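16S rRNA methyltransferase (Streptomyces sp. DSM 40477, PDB 3MQ2) methylates N1 of adenine 1408 in 16S rRNA, using S-adenosyl-L-methionine as methyl donor, and so confers resistance to aminoglycosides such as kanamycin, neomycin and apramycin. Local coordinates at residues Gln26-Val31 against Asn49-Val54. Sequence-based numbering, arbitrary orientation.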
ATOM      1  N   GLN A  26      12.333  13.579  11.993  1.00 27.84           N
ATOM      2  CA  GLN A  26      12.929  12.823  13.087  1.00 27.42           C
ATOM      3  C   GLN A  26      13.255  11.389  12.690  1.00 30.10           C
ATOM      4  O   GLN A  26      13.908  10.664  13.442  1.00 27.07           O
ATOM      5  CB  GLN A  26      11.991  12.817  14.296  1.00 34.99           C
ATOM      6  CG  GLN A  26      11.528  14.200  14.724  1.00 40.87           C
ATOM      7  CD  GLN A  26      10.413  14.145  15.746  1.00 52.39           C
ATOM      8  OE1 GLN A  26       9.988  13.067  16.158  1.00 54.53           O
ATOM      9  NE2 GLN A  26       9.930  15.312  16.159  1.00 58.79           N
ATOM     10  N   TYR A  27      12.796  10.980  11.511  1.00 21.67           N
ATOM     11  CA  TYR A  27      13.002   9.613  11.059  1.00 20.50           C
ATOM     12  C   TYR A  27      13.907   9.545   9.838  1.00 23.26           C
ATOM     13  O   TYR A  27      14.128  10.545   9.158  1.00 24.43           O
ATOM     14  CB  TYR A  27      11.657   8.908  10.813  1.00 17.16           C
ATOM     15  CG  TYR A  27      10.847   8.782  12.087  1.00 16.50           C
ATOM     16  CD1 TYR A  27      10.998   7.688  12.910  1.00 18.65           C
ATOM     17  CD2 TYR A  27       9.967   9.783  12.479  1.00 17.81           C
ATOM     18  CE1 TYR A  27      10.291   7.569  14.082  1.00 21.79           C
ATOM     19  CE2 TYR A  27       9.241   9.671  13.660  1.00 21.83           C
ATOM     20  CZ  TYR A  27       9.415   8.555  14.454  1.00 24.81           C
ATOM     21  OH  TYR A  27       8.725   8.406  15.635  1.00 25.70           O
ATOM     22  N   ASP A  28      14.455   8.361   9.589  1.00 23.52           N
ATOM     23  CA  ASP A  28      15.395   8.167   8.494  1.00 19.18           C
ATOM     24  C   ASP A  28      14.700   8.197   7.143  1.00 23.88           C
ATOM     25  O   ASP A  28      15.268   8.657   6.154  1.00 24.32           O
ATOM     26  CB  ASP A  28      16.136   6.839   8.657  1.00 23.11           C
ATOM     27  CG  ASP A  28      17.123   6.862   9.807  1.00 37.05           C
ATOM     28  OD1 ASP A  28      17.459   7.970  10.278  1.00 40.94           O
ATOM     29  OD2 ASP A  28      17.570   5.774  10.228  1.00 39.56           O
ATOM     30  N   ASP A  29      13.467   7.705   7.101  1.00 19.48           N
ATOM     31  CA  ASP A  29      12.755   7.591   5.834  1.00 17.34           C
ATOM     32  C   ASP A  29      11.268   7.379   6.089  1.00 15.64           C
ATOM     33  O   ASP A  29      10.853   7.172   7.225  1.00 15.96           O
ATOM     34  CB  ASP A  29      13.324   6.429   5.026  1.00 19.71           C
ATOM     35  CG  ASP A  29      13.105   6.585   3.529  1.00 24.09           C
ATOM     36  OD1 ASP A  29      12.533   7.615   3.098  1.00 29.04           O
ATOM     37  OD2 ASP A  29      13.521   5.672   2.785  1.00 25.68           O
ATOM     38  N   VAL A  30      10.480   7.429   5.025  1.00 13.53           N
ATOM     39  CA  VAL A  30       9.035   7.253   5.149  1.00 15.83           C
ATOM     40  C   VAL A  30       8.575   6.085   4.284  1.00 12.61           C
ATOM     41  O   VAL A  30       8.994   5.954   3.130  1.00 13.11           O
ATOM     42  CB  VAL A  30       8.272   8.531   4.732  1.00 15.30           C
ATOM     43  CG1 VAL A  30       6.770   8.283   4.728  1.00 12.12           C
ATOM     44  CG2 VAL A  30       8.612   9.694   5.663  1.00 16.39           C
ATOM     45  N   VAL A  31       7.716   5.237   4.852  1.00 11.11           N
ATOM     46  CA  VAL A  31       7.073   4.145   4.124  1.00  8.74           C
ATOM     47  C   VAL A  31       5.598   4.481   4.058  1.00 13.03           C
ATOM     48  O   VAL A  31       5.051   4.930   5.045  1.00 10.86           O
ATOM     49  CB  VAL A  31       7.223   2.815   4.898  1.00 12.56           C
ATOM     50  CG1 VAL A  31       6.463   1.684   4.216  1.00 13.19           C
ATOM     51  CG2 VAL A  31       8.699   2.447   5.056  1.00 17.69           C
ATOM     52  N   ASN A  49      10.421  -1.532  12.215  1.00 22.53           N
ATOM     53  CA  ASN A  49      11.284  -0.489  11.665  1.00 18.78           C
ATOM     54  C   ASN A  49      11.184   0.819  12.460  1.00 20.39           C
ATOM     55  O   ASN A  49      10.661   1.816  11.960  1.00 19.17           O
ATOM     56  CB  ASN A  49      10.917  -0.217  10.201  1.00 19.44           C
ATOM     57  CG  ASN A  49      11.124  -1.427   9.304  1.00 22.32           C
ATOM     58  OD1 ASN A  49      12.205  -1.620   8.747  1.00 27.93           O
ATOM     59  ND2 ASN A  49      10.084  -2.240   9.149  1.00 18.43           N
ATOM     60  N   PRO A  50      11.702   0.825  13.699  1.00 22.31           N
ATOM     61  CA  PRO A  50      11.594   1.964  14.622  1.00 23.48           C
ATOM     62  C   PRO A  50      12.195   3.270  14.088  1.00 19.79           C
ATOM     63  O   PRO A  50      11.822   4.340  14.560  1.00 21.90           O
ATOM     64  CB  PRO A  50      12.384   1.489  15.852  1.00 26.91           C
ATOM     65  CG  PRO A  50      12.327   0.003  15.780  1.00 32.84           C
ATOM     66  CD  PRO A  50      12.377  -0.327  14.320  1.00 27.82           C
ATOM     67  N   SER A  51      13.105   3.184  13.123  1.00 19.53           N
ATOM     68  CA  SER A  51      13.772   4.375  12.608  1.00 22.09           C
ATOM     69  C   SER A  51      13.098   4.984  11.377  1.00 20.44           C
ATOM     70  O   SER A  51      13.555   6.002  10.856  1.00 22.81           O
ATOM     71  CB  SER A  51      15.239   4.066  12.292  1.00 29.48           C
ATOM     72  OG  SER A  51      15.336   3.232  11.153  1.00 34.60           O
ATOM     73  N   ARG A  52      12.012   4.373  10.916  1.00 19.83           N
ATOM     74  CA  ARG A  52      11.280   4.912   9.774  1.00 18.94           C
ATOM     75  C   ARG A  52       9.879   5.314  10.191  1.00 20.28           C
ATOM     76  O   ARG A  52       9.304   4.724  11.109  1.00 16.09           O
ATOM     77  CB  ARG A  52      11.237   3.892   8.639  1.00 19.25           C
ATOM     78  CG  ARG A  52      12.616   3.353   8.305  1.00 28.87           C
ATOM     79  CD  ARG A  52      12.541   1.992   7.649  1.00 34.40           C
ATOM     80  NE  ARG A  52      12.201   2.113   6.242  1.00 32.43           N
ATOM     81  CZ  ARG A  52      12.051   1.086   5.416  1.00 31.70           C
ATOM     82  NH1 ARG A  52      12.205  -0.158   5.855  1.00 37.05           N
ATOM     83  NH2 ARG A  52      11.742   1.309   4.149  1.00 26.84           N
ATOM     84  N   LEU A  53       9.352   6.344   9.538  1.00 14.69           N
ATOM     85  CA  LEU A  53       7.984   6.782   9.776  1.00 13.55           C
ATOM     86  C   LEU A  53       7.078   6.047   8.810  1.00 10.37           C
ATOM     87  O   LEU A  53       7.316   6.061   7.608  1.00 15.06           O
ATOM     88  CB  LEU A  53       7.863   8.288   9.559  1.00 15.70           C
ATOM     89  CG  LEU A  53       6.465   8.889   9.664  1.00 16.27           C
ATOM     90  CD1 LEU A  53       5.859   8.587  11.012  1.00 16.53           C
ATOM     91  CD2 LEU A  53       6.508  10.406   9.404  1.00 19.55           C
ATOM     92  N   VAL A  54       6.042   5.401   9.330  1.00  9.27           N
ATOM     93  CA  VAL A  54       5.137   4.624   8.479  1.00  9.04           C
ATOM     94  C   VAL A  54       3.815   5.346   8.401  1.00 11.81           C
ATOM     95  O   VAL A  54       3.211   5.637   9.429  1.00 11.52           O
ATOM     96  CB  VAL A  54       4.908   3.197   9.033  1.00 11.01           C
ATOM     97  CG1 VAL A  54       3.957   2.397   8.121  1.00  9.81           C
ATOM     98  CG2 VAL A  54       6.256   2.474   9.182  1.00 11.59           C
TER
HETATM   99  O   HOH W   1      11.462   4.018   3.173  1.00 32.24           O
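Val31 and Val54 pair in parallel register at the buried end of this contact, where strands 29-34 and 52-58 run side by side in the Rossmann-like sheet. Leu53 turns both its N-H and its C=O to strand 29-34: its N donates to Asp29 O at 2.9 Å, and its O takes Val31 N at 2.9 Å plus a CA-H...O contact from Val30. Over the Leu53 face of the sheet, helix 17-24 covers the leucine, and Tyr27 crosses it at about a right angle, ring CD2 3.9 Å from Leu53 CB. Leu53 CA sits above the rim of that ring, while Pro50 O lies at its edge, 3.6 Å from CE1.

On the opposite face Arg52 bends about its CG-CD bond (chi3 79°), which swings NE round; Val31 CG2 sits over one face of the guanidinium, 3.4 Å from Arg52 NH2. Asn49 OD1 receives NH1 from above its carbonyl plane. A water in the guanidinium plane joins NH2 to Val30 O and, weakly, to Asp29 OD2.

The exposed end is looser. Asp28 N still bonds Ser51 O at 2.8 Å, but Asp28 OD2 and Ser51 OG stay 3.5 Å apart. With salt bridges going to Glu101 from Arg52 and to Arg131 from Asp29, backbone bonds and apolar packing join the beta-alpha-beta crossover here, while Asp29 OD2 and Arg52 NH2 stay 4.9 Å apart, bridged by water.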